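Local coordinates for irisin (Homo sapiens, PDB 4LSD), which is an exercise-linked hormone, the fibronectin type III part of a longer membrane protein, and probably promotes browning of white fat through raised UCP1 expression, at residues P6-V11 / S22-E27; R12-N17 / V89-P94; E29-F34 / V74-I79; Q38-V43 / T68-H73; M45-Q50 / W62-D67. All blocks are in the same frame, centred on the assembly; numbering follows the deposited sequence.

Interaction 1: P6-V11 / S22-E27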
# COMPACT_ATOMS: atom_id res chain seq x y z
N PRO A 6 15.50 4.15 8.26
CA PRO A 6 14.62 5.02 9.05
C PRO A 6 14.87 4.72 10.52
O PRO A 6 15.23 3.60 10.87
CB PRO A 6 13.22 4.59 8.62
CG PRO A 6 13.41 4.17 7.21
CD PRO A 6 14.72 3.41 7.25
N VAL A 7 14.68 5.71 11.39
CA VAL A 7 14.88 5.52 12.83
C VAL A 7 13.60 5.90 13.56
O VAL A 7 12.71 6.52 12.99
CB VAL A 7 16.00 6.43 13.39
CG1 VAL A 7 17.34 6.05 12.81
CG2 VAL A 7 15.69 7.89 13.07
N ASN A 8 13.51 5.51 14.82
CA ASN A 8 12.34 5.87 15.61
C ASN A 8 11.03 5.47 14.96
O ASN A 8 10.06 6.24 14.97
CB ASN A 8 12.35 7.38 15.83
CG ASN A 8 13.57 7.85 16.59
OD1 ASN A 8 14.21 8.85 16.23
ND2 ASN A 8 13.89 7.14 17.67
N VAL A 9 10.99 4.27 14.39
CA VAL A 9 9.77 3.81 13.77
C VAL A 9 8.82 3.45 14.91
O VAL A 9 9.15 2.62 15.76
CB VAL A 9 10.05 2.59 12.88
CG1 VAL A 9 8.81 2.24 12.09
CG2 VAL A 9 11.22 2.90 11.94
N THR A 10 7.66 4.09 14.94
CA THR A 10 6.68 3.85 15.99
C THR A 10 5.31 3.53 15.40
O THR A 10 5.02 3.87 14.25
CB THR A 10 6.56 5.10 16.97
OG1 THR A 10 5.39 5.86 16.66
CG2 THR A 10 7.76 6.04 16.81
N VAL A 11 4.48 2.85 16.19
CA VAL A 11 3.13 2.51 15.77
C VAL A 11 2.14 3.23 16.65
O VAL A 11 2.08 2.97 17.84
CB VAL A 11 2.84 1.02 15.93
CG1 VAL A 11 1.35 0.78 15.71
CG2 VAL A 11 3.66 0.21 14.97
N SER A 22 4.96 5.50 11.97
CA SER A 22 5.70 6.76 11.82
C SER A 22 7.19 6.48 11.95
O SER A 22 7.59 5.47 12.51
CB SER A 22 5.32 7.77 12.90
OG SER A 22 3.92 7.87 13.04
N TRP A 23 7.99 7.40 11.44
CA TRP A 23 9.43 7.24 11.51
C TRP A 23 10.10 8.56 11.27
O TRP A 23 9.45 9.57 10.99
CB TRP A 23 9.91 6.25 10.46
CG TRP A 23 9.63 6.70 9.04
CD1 TRP A 23 10.42 7.47 8.24
CD2 TRP A 23 8.45 6.42 8.29
NE1 TRP A 23 9.80 7.69 7.03
CE2 TRP A 23 8.59 7.06 7.04
CE3 TRP A 23 7.29 5.69 8.55
CZ2 TRP A 23 7.60 6.99 6.05
CZ3 TRP A 23 6.30 5.62 7.58
CH2 TRP A 23 6.46 6.27 6.34
N ASP A 24 11.42 8.55 11.38
CA ASP A 24 12.23 9.73 11.13
C ASP A 24 13.37 9.24 10.29
O ASP A 24 13.65 8.04 10.23
CB ASP A 24 12.83 10.31 12.41
CG ASP A 24 11.81 10.70 13.41
OD1 ASP A 24 10.90 11.48 13.05
OD2 ASP A 24 11.92 10.23 14.57
N VAL A 25 14.02 10.18 9.62
CA VAL A 25 15.16 9.85 8.80
C VAL A 25 16.24 10.81 9.26
O VAL A 25 15.94 11.80 9.93
CB VAL A 25 14.86 10.08 7.30
CG1 VAL A 25 13.77 9.14 6.85
CG2 VAL A 25 14.47 11.52 7.06
N LEU A 26 17.49 10.49 8.95
CA LEU A 26 18.60 11.34 9.35
C LEU A 26 18.80 12.48 8.35
O LEU A 26 19.09 13.61 8.73
CB LEU A 26 19.88 10.51 9.46
CG LEU A 26 20.14 9.64 10.70
CD1 LEU A 26 18.84 9.32 11.43
CD2 LEU A 26 20.83 8.36 10.25
N GLU A 27 18.61 12.18 7.06
CA GLU A 27 18.80 13.18 6.01
C GLU A 27 17.50 13.61 5.32
O GLU A 27 17.19 13.13 4.23
CB GLU A 27 19.76 12.63 4.97
CG GLU A 27 20.92 11.86 5.57
CD GLU A 27 21.05 10.46 5.00
OE1 GLU A 27 21.82 10.28 4.02
OE2 GLU A 27 20.37 9.54 5.51

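Interaction 2: R12-N17 / V89-P94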
# COMPACT_ATOMS: atom_id res chain seq x y z
N ARG A 12 1.35 4.14 16.07
CA ARG A 12 0.36 4.86 16.87
C ARG A 12 -1.07 4.62 16.40
O ARG A 12 -1.29 3.97 15.38
CB ARG A 12 0.67 6.36 16.88
CG ARG A 12 1.36 6.87 15.63
CD ARG A 12 1.71 8.34 15.80
NE ARG A 12 3.15 8.59 15.92
CZ ARG A 12 3.66 9.61 16.61
NH1 ARG A 12 2.85 10.44 17.25
NH2 ARG A 12 4.97 9.81 16.64
N HIS A 13 -2.02 5.13 17.17
CA HIS A 13 -3.44 4.99 16.86
C HIS A 13 -3.72 3.57 16.37
O HIS A 13 -4.27 3.35 15.30
CB HIS A 13 -3.82 6.04 15.81
CG HIS A 13 -3.53 7.45 16.25
ND1 HIS A 13 -4.13 8.02 17.35
CD2 HIS A 13 -2.68 8.38 15.76
CE1 HIS A 13 -3.66 9.24 17.52
NE2 HIS A 13 -2.78 9.49 16.57
N LEU A 14 -3.31 2.61 17.20
CA LEU A 14 -3.47 1.20 16.91
C LEU A 14 -4.88 0.69 17.22
O LEU A 14 -5.27 0.61 18.38
CB LEU A 14 -2.42 0.40 17.69
CG LEU A 14 -2.36 -1.13 17.53
CD1 LEU A 14 -2.00 -1.48 16.09
CD2 LEU A 14 -1.31 -1.70 18.48
N LYS A 15 -5.63 0.35 16.18
CA LYS A 15 -6.99 -0.15 16.32
C LYS A 15 -7.08 -1.63 15.98
O LYS A 15 -6.13 -2.23 15.50
CB LYS A 15 -7.95 0.62 15.41
CG LYS A 15 -8.63 1.84 16.05
CD LYS A 15 -7.68 3.00 16.30
CE LYS A 15 -7.33 3.77 15.02
NZ LYS A 15 -8.00 5.11 14.92
N ALA A 16 -8.25 -2.20 16.21
CA ALA A 16 -8.49 -3.61 15.93
C ALA A 16 -8.20 -4.03 14.49
O ALA A 16 -7.78 -5.15 14.24
CB ALA A 16 -9.93 -3.96 16.29
N ASN A 17 -8.44 -3.12 13.55
CA ASN A 17 -8.25 -3.43 12.14
C ASN A 17 -7.35 -2.46 11.39
O ASN A 17 -7.28 -2.50 10.16
CB ASN A 17 -9.61 -3.47 11.43
CG ASN A 17 -10.55 -4.52 12.03
OD1 ASN A 17 -10.30 -5.73 11.95
ND2 ASN A 17 -11.65 -4.06 12.63
N VAL A 89 9.39 -3.36 13.53
CA VAL A 89 8.51 -2.86 14.57
C VAL A 89 7.46 -3.94 14.71
O VAL A 89 6.92 -4.42 13.70
CB VAL A 89 7.85 -1.52 14.21
CG1 VAL A 89 6.60 -1.29 15.08
CG2 VAL A 89 8.84 -0.39 14.46
N LEU A 90 7.21 -4.36 15.94
CA LEU A 90 6.24 -5.41 16.20
C LEU A 90 5.07 -4.89 16.97
O LEU A 90 5.20 -4.00 17.81
CB LEU A 90 6.89 -6.55 16.99
CG LEU A 90 8.05 -7.24 16.27
CD1 LEU A 90 9.35 -6.51 16.59
CD2 LEU A 90 8.13 -8.70 16.71
N PHE A 91 3.89 -5.43 16.70
CA PHE A 91 2.73 -4.97 17.41
C PHE A 91 1.61 -5.96 17.25
O PHE A 91 1.68 -6.88 16.43
CB PHE A 91 2.33 -3.57 16.93
CG PHE A 91 1.93 -3.50 15.47
CD1 PHE A 91 0.59 -3.56 15.10
CD2 PHE A 91 2.90 -3.33 14.48
CE1 PHE A 91 0.20 -3.46 13.76
CE2 PHE A 91 2.53 -3.22 13.13
CZ PHE A 91 1.18 -3.29 12.77
N LYS A 92 0.58 -5.79 18.05
CA LYS A 92 -0.54 -6.68 18.00
C LYS A 92 -1.80 -5.86 18.06
O LYS A 92 -1.91 -4.91 18.83
CB LYS A 92 -0.48 -7.66 19.17
CG LYS A 92 -1.67 -8.59 19.27
CD LYS A 92 -1.49 -9.57 20.40
CE LYS A 92 -2.77 -10.36 20.64
NZ LYS A 92 -2.61 -11.32 21.77
N THR A 93 -2.75 -6.23 17.22
CA THR A 93 -4.00 -5.51 17.17
C THR A 93 -4.93 -5.93 18.31
O THR A 93 -4.90 -7.07 18.77
CB THR A 93 -4.72 -5.76 15.84
OG1 THR A 93 -4.78 -7.17 15.61
CG2 THR A 93 -3.97 -5.08 14.70
N PRO A 94 -5.74 -4.98 18.80
CA PRO A 94 -6.71 -5.16 19.88
C PRO A 94 -7.78 -6.12 19.39
O PRO A 94 -7.80 -6.50 18.23
CB PRO A 94 -7.29 -3.75 20.06
CG PRO A 94 -6.16 -2.86 19.70
CD PRO A 94 -5.47 -3.56 18.54

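Interaction 3: E29-F34 / V74-I79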
# COMPACT_ATOMS: atom_id res chain seq x y z
N GLU A 29 16.88 16.10 3.65
CA GLU A 29 17.12 16.72 2.34
C GLU A 29 17.26 15.73 1.18
O GLU A 29 17.17 16.13 0.02
CB GLU A 29 18.38 17.59 2.41
CG GLU A 29 19.69 16.80 2.54
CD GLU A 29 20.94 17.68 2.68
OE1 GLU A 29 22.06 17.15 2.49
OE2 GLU A 29 20.80 18.88 3.00
N VAL A 30 17.46 14.46 1.49
CA VAL A 30 17.67 13.42 0.48
C VAL A 30 16.51 12.43 0.28
O VAL A 30 16.37 11.84 -0.80
CB VAL A 30 18.98 12.65 0.84
CG1 VAL A 30 19.08 11.35 0.09
CG2 VAL A 30 20.19 13.52 0.51
N VAL A 31 15.69 12.26 1.31
CA VAL A 31 14.57 11.33 1.28
C VAL A 31 13.34 11.81 0.53
O VAL A 31 12.69 12.76 0.94
CB VAL A 31 14.20 10.91 2.73
CG1 VAL A 31 12.93 10.09 2.74
CG2 VAL A 31 15.35 10.09 3.32
N ILE A 32 13.03 11.14 -0.57
CA ILE A 32 11.88 11.49 -1.40
C ILE A 32 10.69 10.53 -1.25
O ILE A 32 9.61 10.80 -1.77
CB ILE A 32 12.27 11.52 -2.90
CG1 ILE A 32 12.55 10.10 -3.42
CG2 ILE A 32 13.50 12.40 -3.07
CD1 ILE A 32 13.00 10.07 -4.87
N GLY A 33 10.89 9.44 -0.53
CA GLY A 33 9.82 8.49 -0.36
C GLY A 33 10.12 7.40 0.65
O GLY A 33 11.07 7.49 1.43
N PHE A 34 9.31 6.35 0.61
CA PHE A 34 9.48 5.25 1.54
C PHE A 34 8.85 3.96 1.02
O PHE A 34 7.96 3.99 0.18
CB PHE A 34 8.81 5.59 2.85
CG PHE A 34 7.31 5.49 2.81
CD1 PHE A 34 6.68 4.27 3.01
CD2 PHE A 34 6.53 6.62 2.57
CE1 PHE A 34 5.29 4.17 2.97
CE2 PHE A 34 5.14 6.53 2.52
CZ PHE A 34 4.52 5.30 2.72
N VAL A 74 10.40 -0.53 7.62
CA VAL A 74 10.34 0.67 6.82
C VAL A 74 11.69 0.86 6.14
O VAL A 74 12.72 0.45 6.66
CB VAL A 74 10.04 1.91 7.68
CG1 VAL A 74 9.84 3.13 6.79
CG2 VAL A 74 8.83 1.66 8.53
N GLN A 75 11.67 1.46 4.96
CA GLN A 75 12.89 1.72 4.20
C GLN A 75 12.77 3.14 3.63
O GLN A 75 11.66 3.60 3.37
CB GLN A 75 13.02 0.72 3.05
CG GLN A 75 14.10 1.09 2.06
CD GLN A 75 14.07 0.20 0.84
OE1 GLN A 75 15.05 -0.47 0.52
NE2 GLN A 75 12.93 0.17 0.16
N ALA A 76 13.88 3.84 3.44
CA ALA A 76 13.81 5.19 2.91
C ALA A 76 14.32 5.24 1.48
O ALA A 76 15.36 4.66 1.16
CB ALA A 76 14.60 6.14 3.79
N ILE A 77 13.59 5.94 0.62
CA ILE A 77 13.95 6.06 -0.79
C ILE A 77 14.58 7.40 -1.09
O ILE A 77 14.09 8.44 -0.67
CB ILE A 77 12.71 5.94 -1.71
CG1 ILE A 77 11.81 4.79 -1.26
CG2 ILE A 77 13.15 5.77 -3.15
CD1 ILE A 77 12.34 3.43 -1.58
N SER A 78 15.67 7.38 -1.84
CA SER A 78 16.37 8.59 -2.23
C SER A 78 16.28 8.64 -3.75
O SER A 78 15.80 7.69 -4.37
CB SER A 78 17.83 8.51 -1.79
OG SER A 78 18.67 9.21 -2.68
N ILE A 79 16.74 9.73 -4.37
CA ILE A 79 16.70 9.81 -5.82
C ILE A 79 17.83 8.95 -6.39
O ILE A 79 17.77 8.48 -7.52
CB ILE A 79 16.89 11.26 -6.34
CG1 ILE A 79 16.59 11.33 -7.83
CG2 ILE A 79 18.34 11.71 -6.13
CD1 ILE A 79 15.12 11.18 -8.16
O HOH W 1 17.10 12.31 -3.19

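Interaction 4: Q38-V43 / T68-H73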
# COMPACT_ATOMS: atom_id res chain seq x y z
N GLN A 38 4.72 -5.40 5.24
CA GLN A 38 3.85 -5.81 6.32
C GLN A 38 3.51 -7.29 6.18
O GLN A 38 3.17 -7.76 5.10
CB GLN A 38 2.55 -5.00 6.28
CG GLN A 38 1.45 -5.56 7.18
CD GLN A 38 0.08 -5.03 6.81
OE1 GLN A 38 -0.15 -3.82 6.74
NE2 GLN A 38 -0.85 -5.95 6.57
N GLN A 39 3.63 -8.02 7.28
CA GLN A 39 3.28 -9.42 7.28
C GLN A 39 2.96 -9.81 8.71
O GLN A 39 3.47 -9.22 9.66
CB GLN A 39 4.41 -10.29 6.71
CG GLN A 39 5.75 -10.07 7.33
CD GLN A 39 6.82 -10.97 6.72
OE1 GLN A 39 7.30 -10.72 5.61
NE2 GLN A 39 7.19 -12.01 7.45
N LYS A 40 2.06 -10.78 8.87
CA LYS A 40 1.70 -11.24 10.20
C LYS A 40 2.87 -12.03 10.76
O LYS A 40 3.70 -12.55 10.00
CB LYS A 40 0.48 -12.15 10.15
CG LYS A 40 -0.78 -11.52 9.61
CD LYS A 40 -1.95 -12.48 9.79
CE LYS A 40 -3.18 -12.01 9.04
NZ LYS A 40 -4.23 -13.07 9.03
N LYS A 41 2.92 -12.12 12.09
CA LYS A 41 3.96 -12.88 12.77
C LYS A 41 3.87 -14.27 12.12
O LYS A 41 4.88 -14.88 11.78
CB LYS A 41 3.65 -12.95 14.27
CG LYS A 41 4.72 -13.63 15.10
CD LYS A 41 4.21 -13.89 16.50
CE LYS A 41 5.16 -14.78 17.28
NZ LYS A 41 6.53 -14.19 17.36
N ASP A 42 2.65 -14.77 11.96
CA ASP A 42 2.41 -16.06 11.30
C ASP A 42 2.34 -15.71 9.81
O ASP A 42 1.26 -15.70 9.22
CB ASP A 42 1.07 -16.66 11.74
CG ASP A 42 1.17 -17.41 13.03
OD1 ASP A 42 2.10 -17.11 13.81
OD2 ASP A 42 0.31 -18.28 13.27
N VAL A 43 3.48 -15.40 9.21
CA VAL A 43 3.51 -15.01 7.80
C VAL A 43 2.71 -15.84 6.81
O VAL A 43 2.67 -17.06 6.88
CB VAL A 43 4.95 -14.89 7.26
CG1 VAL A 43 5.65 -16.24 7.31
CG2 VAL A 43 4.92 -14.35 5.83
N THR A 68 -4.18 -9.80 16.45
CA THR A 68 -3.11 -10.39 15.66
C THR A 68 -1.81 -9.60 15.71
O THR A 68 -1.83 -8.37 15.75
CB THR A 68 -3.57 -10.49 14.20
OG1 THR A 68 -4.79 -11.24 14.15
CG2 THR A 68 -2.51 -11.13 13.33
N GLU A 69 -0.69 -10.32 15.69
CA GLU A 69 0.64 -9.72 15.72
C GLU A 69 1.22 -9.49 14.32
O GLU A 69 1.14 -10.36 13.45
CB GLU A 69 1.58 -10.62 16.52
CG GLU A 69 1.22 -10.73 17.99
CD GLU A 69 2.14 -11.67 18.75
OE1 GLU A 69 2.08 -12.90 18.52
OE2 GLU A 69 2.94 -11.17 19.57
N TYR A 70 1.82 -8.32 14.12
CA TYR A 70 2.39 -7.95 12.83
C TYR A 70 3.84 -7.51 12.94
O TYR A 70 4.31 -7.13 14.00
CB TYR A 70 1.59 -6.81 12.22
CG TYR A 70 0.25 -7.22 11.66
CD1 TYR A 70 0.12 -7.61 10.33
CD2 TYR A 70 -0.89 -7.21 12.47
CE1 TYR A 70 -1.11 -7.98 9.81
CE2 TYR A 70 -2.12 -7.58 11.96
CZ TYR A 70 -2.23 -7.96 10.63
OH TYR A 70 -3.45 -8.31 10.12
N ILE A 71 4.53 -7.56 11.81
CA ILE A 71 5.90 -7.14 11.74
C ILE A 71 5.99 -6.25 10.52
O ILE A 71 5.66 -6.65 9.41
CB ILE A 71 6.86 -8.31 11.59
CG1 ILE A 71 6.62 -9.32 12.71
CG2 ILE A 71 8.30 -7.81 11.64
CD1 ILE A 71 7.52 -10.52 12.64
N VAL A 72 6.43 -5.02 10.76
CA VAL A 72 6.54 -4.01 9.72
C VAL A 72 7.97 -3.52 9.62
O VAL A 72 8.62 -3.32 10.64
CB VAL A 72 5.62 -2.81 10.06
CG1 VAL A 72 6.12 -1.53 9.40
CG2 VAL A 72 4.20 -3.12 9.64
N HIS A 73 8.46 -3.33 8.40
CA HIS A 73 9.80 -2.80 8.21
C HIS A 73 9.66 -1.59 7.31
O HIS A 73 8.89 -1.60 6.36
CB HIS A 73 10.73 -3.80 7.51
CG HIS A 73 11.11 -4.97 8.36
ND1 HIS A 73 12.31 -5.06 9.03
CD2 HIS A 73 10.42 -6.10 8.65
CE1 HIS A 73 12.34 -6.20 9.71
NE2 HIS A 73 11.21 -6.84 9.49

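Interaction 5: M45-Q50 / W62-D67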
# COMPACT_ATOMS: atom_id res chain seq x y z
N MSE A 45 0.21 -13.74 4.03
CA MSE A 45 -0.10 -12.64 3.12
C MSE A 45 1.00 -11.59 3.34
O MSE A 45 1.33 -11.27 4.49
CB MSE A 45 -1.48 -12.07 3.49
CG MSE A 45 -2.12 -11.11 2.47
SE MSE A 45 -1.63 -9.24 2.57
CE MSE A 45 -0.48 -9.23 1.09
N LEU A 46 1.58 -11.07 2.25
CA LEU A 46 2.64 -10.05 2.33
C LEU A 46 2.17 -8.76 1.68
O LEU A 46 1.94 -8.74 0.47
CB LEU A 46 3.88 -10.48 1.54
CG LEU A 46 4.46 -11.87 1.72
CD1 LEU A 46 5.35 -12.15 0.53
CD2 LEU A 46 5.23 -11.94 3.02
N ARG A 47 2.05 -7.69 2.44
CA ARG A 47 1.61 -6.41 1.89
C ARG A 47 2.76 -5.41 1.78
O ARG A 47 3.54 -5.24 2.73
CB ARG A 47 0.49 -5.82 2.74
CG ARG A 47 -0.08 -4.54 2.19
CD ARG A 47 -1.54 -4.35 2.61
NE ARG A 47 -1.66 -3.61 3.85
CZ ARG A 47 -2.71 -3.67 4.66
NH1 ARG A 47 -3.74 -4.45 4.36
NH2 ARG A 47 -2.73 -2.93 5.77
N PHE A 48 2.86 -4.76 0.63
CA PHE A 48 3.91 -3.78 0.39
C PHE A 48 3.35 -2.42 -0.03
O PHE A 48 2.55 -2.34 -0.96
CB PHE A 48 4.86 -4.25 -0.72
CG PHE A 48 5.44 -5.61 -0.48
CD1 PHE A 48 4.80 -6.75 -0.95
CD2 PHE A 48 6.63 -5.74 0.23
CE1 PHE A 48 5.34 -8.02 -0.71
CE2 PHE A 48 7.17 -7.00 0.48
CZ PHE A 48 6.53 -8.14 0.00
N ILE A 49 3.77 -1.35 0.65
CA ILE A 49 3.32 -0.01 0.30
C ILE A 49 4.52 0.85 0.00
O ILE A 49 5.50 0.82 0.74
CB ILE A 49 2.55 0.67 1.43
CG1 ILE A 49 1.34 -0.17 1.82
CG2 ILE A 49 2.10 2.05 0.97
CD1 ILE A 49 0.64 0.33 3.06
N GLN A 50 4.47 1.60 -1.09
CA GLN A 50 5.58 2.48 -1.45
C GLN A 50 4.96 3.81 -1.88
O GLN A 50 3.91 3.84 -2.50
CB GLN A 50 6.40 1.90 -2.61
CG GLN A 50 7.65 2.70 -2.95
CD GLN A 50 8.23 2.37 -4.32
OE1 GLN A 50 7.81 2.91 -5.35
NE2 GLN A 50 9.21 1.47 -4.34
N TRP A 62 -4.36 -0.52 6.77
CA TRP A 62 -5.77 -0.82 6.92
C TRP A 62 -6.08 -2.30 6.77
O TRP A 62 -5.23 -3.09 6.37
CB TRP A 62 -6.53 -0.06 5.85
CG TRP A 62 -6.19 -0.55 4.46
CD1 TRP A 62 -6.94 -1.39 3.68
CD2 TRP A 62 -4.98 -0.29 3.72
NE1 TRP A 62 -6.28 -1.67 2.50
CE2 TRP A 62 -5.08 -1.01 2.50
CE3 TRP A 62 -3.83 0.48 3.97
CZ2 TRP A 62 -4.06 -0.98 1.53
CZ3 TRP A 62 -2.82 0.50 3.01
CH2 TRP A 62 -2.95 -0.23 1.80
N ASP A 63 -7.32 -2.66 7.10
CA ASP A 63 -7.78 -4.03 6.97
C ASP A 63 -6.88 -5.03 7.66
O ASP A 63 -6.60 -6.11 7.12
CB ASP A 63 -7.91 -4.35 5.49
CG ASP A 63 -8.82 -5.54 5.21
OD1 ASP A 63 -9.85 -5.68 5.91
OD2 ASP A 63 -8.51 -6.31 4.27
N LEU A 64 -6.42 -4.69 8.86
CA LEU A 64 -5.57 -5.59 9.61
C LEU A 64 -6.46 -6.58 10.33
O LEU A 64 -7.65 -6.33 10.52
CB LEU A 64 -4.73 -4.83 10.63
CG LEU A 64 -3.67 -3.89 10.07
CD1 LEU A 64 -2.81 -3.37 11.21
CD2 LEU A 64 -2.80 -4.64 9.05
N GLU A 65 -5.87 -7.69 10.73
CA GLU A 65 -6.57 -8.75 11.46
C GLU A 65 -6.67 -8.37 12.92
O GLU A 65 -5.72 -7.83 13.49
CB GLU A 65 -5.79 -10.05 11.33
CG GLU A 65 -6.27 -10.97 10.27
CD GLU A 65 -7.30 -11.92 10.80
OE1 GLU A 65 -7.81 -12.75 10.00
OE2 GLU A 65 -7.60 -11.85 12.01
N GLU A 66 -7.80 -8.67 13.55
CA GLU A 66 -7.98 -8.37 14.97
C GLU A 66 -7.16 -9.34 15.82
O GLU A 66 -6.87 -10.45 15.38
CB GLU A 66 -9.45 -8.52 15.36
CG GLU A 66 -9.97 -9.94 15.12
CD GLU A 66 -10.91 -10.41 16.21
OE1 GLU A 66 -11.98 -9.80 16.39
OE2 GLU A 66 -10.57 -11.41 16.89
N ASP A 67 -6.81 -8.91 17.03
CA ASP A 67 -6.06 -9.75 17.96
C ASP A 67 -4.96 -10.52 17.25
O ASP A 67 -4.81 -11.73 17.44
CB ASP A 67 -7.03 -10.71 18.63
CG ASP A 67 -6.38 -11.56 19.69
OD1 ASP A 67 -5.70 -10.99 20.56
OD2 ASP A 67 -6.57 -12.80 19.66

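Interaction 1: P6-V11 / S22-E27
Val7 and Asp24 exchange both of their backbone bonds: Val7 N gives to Asp24 O (2.8 Å, 169° at the hydrogen), and Asp24 N gives to Val7 O at 2.9 Å. Further on, Thr10 N donates to Ser22 O at 2.8 Å and Ser22 N to Thr10 O at 2.8 Å. Asn8 and Val9 lie between these pairs on one side and Trp23 alone on the other, a beta bulge where the chain turns a corner at Asn8. Ser22 O also receives a CA-H...O contact from Val9 CA at 3.0 Å. On its other side the second strand is bonded through Trp23 to the backbone of Arg57, and Ser22 OG has a weak bond with Arg12 NE. Val9 CG2 meets Trp23 CB at 3.9 Å. Val7 CG1 stands anti to the carbonyl carbon (chi1 -65°), and CG2 lies 3.8 Å from both Asp24 CB and Leu26 CD1. Inside this fibronectin type III sandwich, Trp23 packs against Phe34. Main-chain chemistry thus joins the strands, without a salt bridge.

Interaction 2: R12-N17 / V89-P94
Leu14 gives up the most surface here, about 85 Å², and reaches over to the end of strand 89-92 with both methyl branches. Its CG stands anti to the backbone N (chi1 -178°), and from there the two methyls part. CD1 approaches the Phe91 ring obliquely, 3.5 Å from Phe91 CD1, whereas CD2 comes to 3.3 Å from the backbone oxygen Lys92 O. Pro94, with 64 Å² buried, takes the next place: its CD lies 4.1 Å from Leu14 CG and 3.4 Å from Lys15 O, which sets the proline ring against the loop backbone as well as the leucine. Ala16 contributes 50 Å², its CB lying 3.8 Å from Pro94 O while its own carbonyl, Ala16 O, is 3.5 Å from Thr93 CB. No hydrogen bond joins the two segments, so the contact rests on van der Waals packing of aliphatic carbons against a ring and carbonyl oxygens. Thr93 OG1 bonds elsewhere, to Glu65 O. In the fibronectin type III sandwich this closes one end: the loop between strands 9-12 and 19-24 of the three-stranded sheet covers the end of edge strand 89-92 of the four-stranded sheet, beside Val11 and Leu64, which also touch Phe91.

Interaction 3: E29-F34 / V74-I79
A classic beta bulge joins Ile32 and Gly33 to Ile77 in the first part of strand 31-40, paired antiparallel with the last part of strand 69-78. Both bulge amides face one acceptor: Ile32 N donates to Ile77 O at 2.9 Å, nearly along the C=O axis, while Gly33 N reaches the same oxygen only weakly, at 3.4 Å. The return bond, Ile77 N to Gly33 O at 3.1 Å, is almost straight at the hydrogen (173°), yet the donor sits well above the carbonyl plane, 63° out of it. The two strands are the central pair of the four-stranded sheet of a fibronectin type III sandwich. Phe34 points into the sandwich on the same face as Ala76, and Val31 CG2 packs 4.0 Å from Ala76 CB. Ile77 CG1 lies against the backbone at Phe34 N, 3.5 Å away, over the glycine. Ile32 CG1 stands between its own backbone N and carbonyl carbon, and with chi2 anti (-178°) CD1 extends to within 4.1 Å of Ile79 CD1. Past the last direct bond a water accepts from Ile79 N at 2.9 Å; it also lies 2.5 Å from Val30 O, a doubtfully short distance.

Interaction 4: Q38-V43 / T68-H73
Backbone bonds come first: Gln39 and Ile71 form an antiparallel hydrogen-bonded pair, with Gln39 N to Ile71 O at 3.2 Å and Ile71 N to Gln39 O at 2.9 Å. The second of these lies close to the carbonyl direction. Two residues on, where strand 31-40 ends, Lys41 N donates to Glu69 O at 2.8 Å from a position 40° above the carbonyl plane. The same oxygen is approached by Lys40 CA, a CA-H...O contact at 3.4 Å. These rungs continue the central pair of the four-stranded sheet in the fibronectin type III fold, strands 31-40 and 69-78, toward the turn that leads into strand 46-52.

Contacts with the aromatic ring form a second group. Lys40 and Tyr70 run side by side and point the same way, Lys40 CG lying 3.6 Å from Tyr70 CE1. Gln38 crosses Tyr70 obliquely, NE2 3.8 Å from Tyr70 CE1, with the amide plane turned 79° from the ring. The phenol oxygen Tyr70 OH is bonded to Glu65 N in the loop after strand 58-61.

Lys41 and Glu69 make up the charged group. Lys41 CG stands anti to the backbone N (chi1 -176°), and the chain runs alongside Glu69. Lys41 CD lies 3.1 Å from Glu69 OE1 while Lys41 NZ stays 4.8 Å from that oxygen: aliphatic chain rather than the ammonium meets the carboxylate, and any attraction is probably weak.

Interaction 5: M45-Q50 / W62-D67
The guanidinium of Arg47 lies flat on the Trp62 indole, its plane only 5° from that of the ring, in a cation-pi stack inside this fibronectin type III domain. Arg47 CZ stands 4.1 Å from the centre of the six-membered ring, over its face. At the edge of the guanidinium, in its plane, sits the carbonyl of the same tryptophan: Arg47 NH2 donates to Trp62 O at 2.6 Å, in the carbonyl plane and on a lone pair, while Arg47 NH1 adds a weak bond to that oxygen. Trp62 thus holds the group both by face and by edge, which should fix its rotation. The aliphatic part of Arg47 leaves the strand with CG anti to the backbone N (chi1 -177°), and a turn about CG-CD (chi3 91°) swings NE out of the extended line.

The contact ties strand 46-52, outermost in this chain's four-stranded sheet, to the loop following strand 58-61 of the other sheet. Arg47 is required for dimerization, and strand 46-52 pairs antiparallel with a strand of the second subunit, so the sheet runs on across the interface. Trp62 also meets Trp62 of that subunit, and Arg47 has a long, weak ion pair with Glu51 of the second subunit. Beside the stack, Leu64 CD2 touches Arg47 NH2 at 3.7 Å. Ile49 reaches the indole tip to tip, Ile49 CD1 lying 3.5 Å from Trp62 CZ3.

In the fold
From the N terminus, interaction 1 closes the first hairpin, strands 9-12 and 19-24, before interactions 3, 4 and 5 open. Interaction 2 starts in the loop inside that hairpin, so the two cross, and it returns only at strand 89-92, linking the sheets at one end. Within its span, interaction 3 joins strands 31-40 and 69-78; interaction 4 is nested inside it on the same two strands, the centres about 23 Å apart. Innermost is interaction 5, from strand 46-52 to residues 62-67, near the dimer interface. Val9 on Val74 connects interactions 1 and 3 between the sheets, while backbone bonding of Asn17 with Leu64 joins 2 to 5.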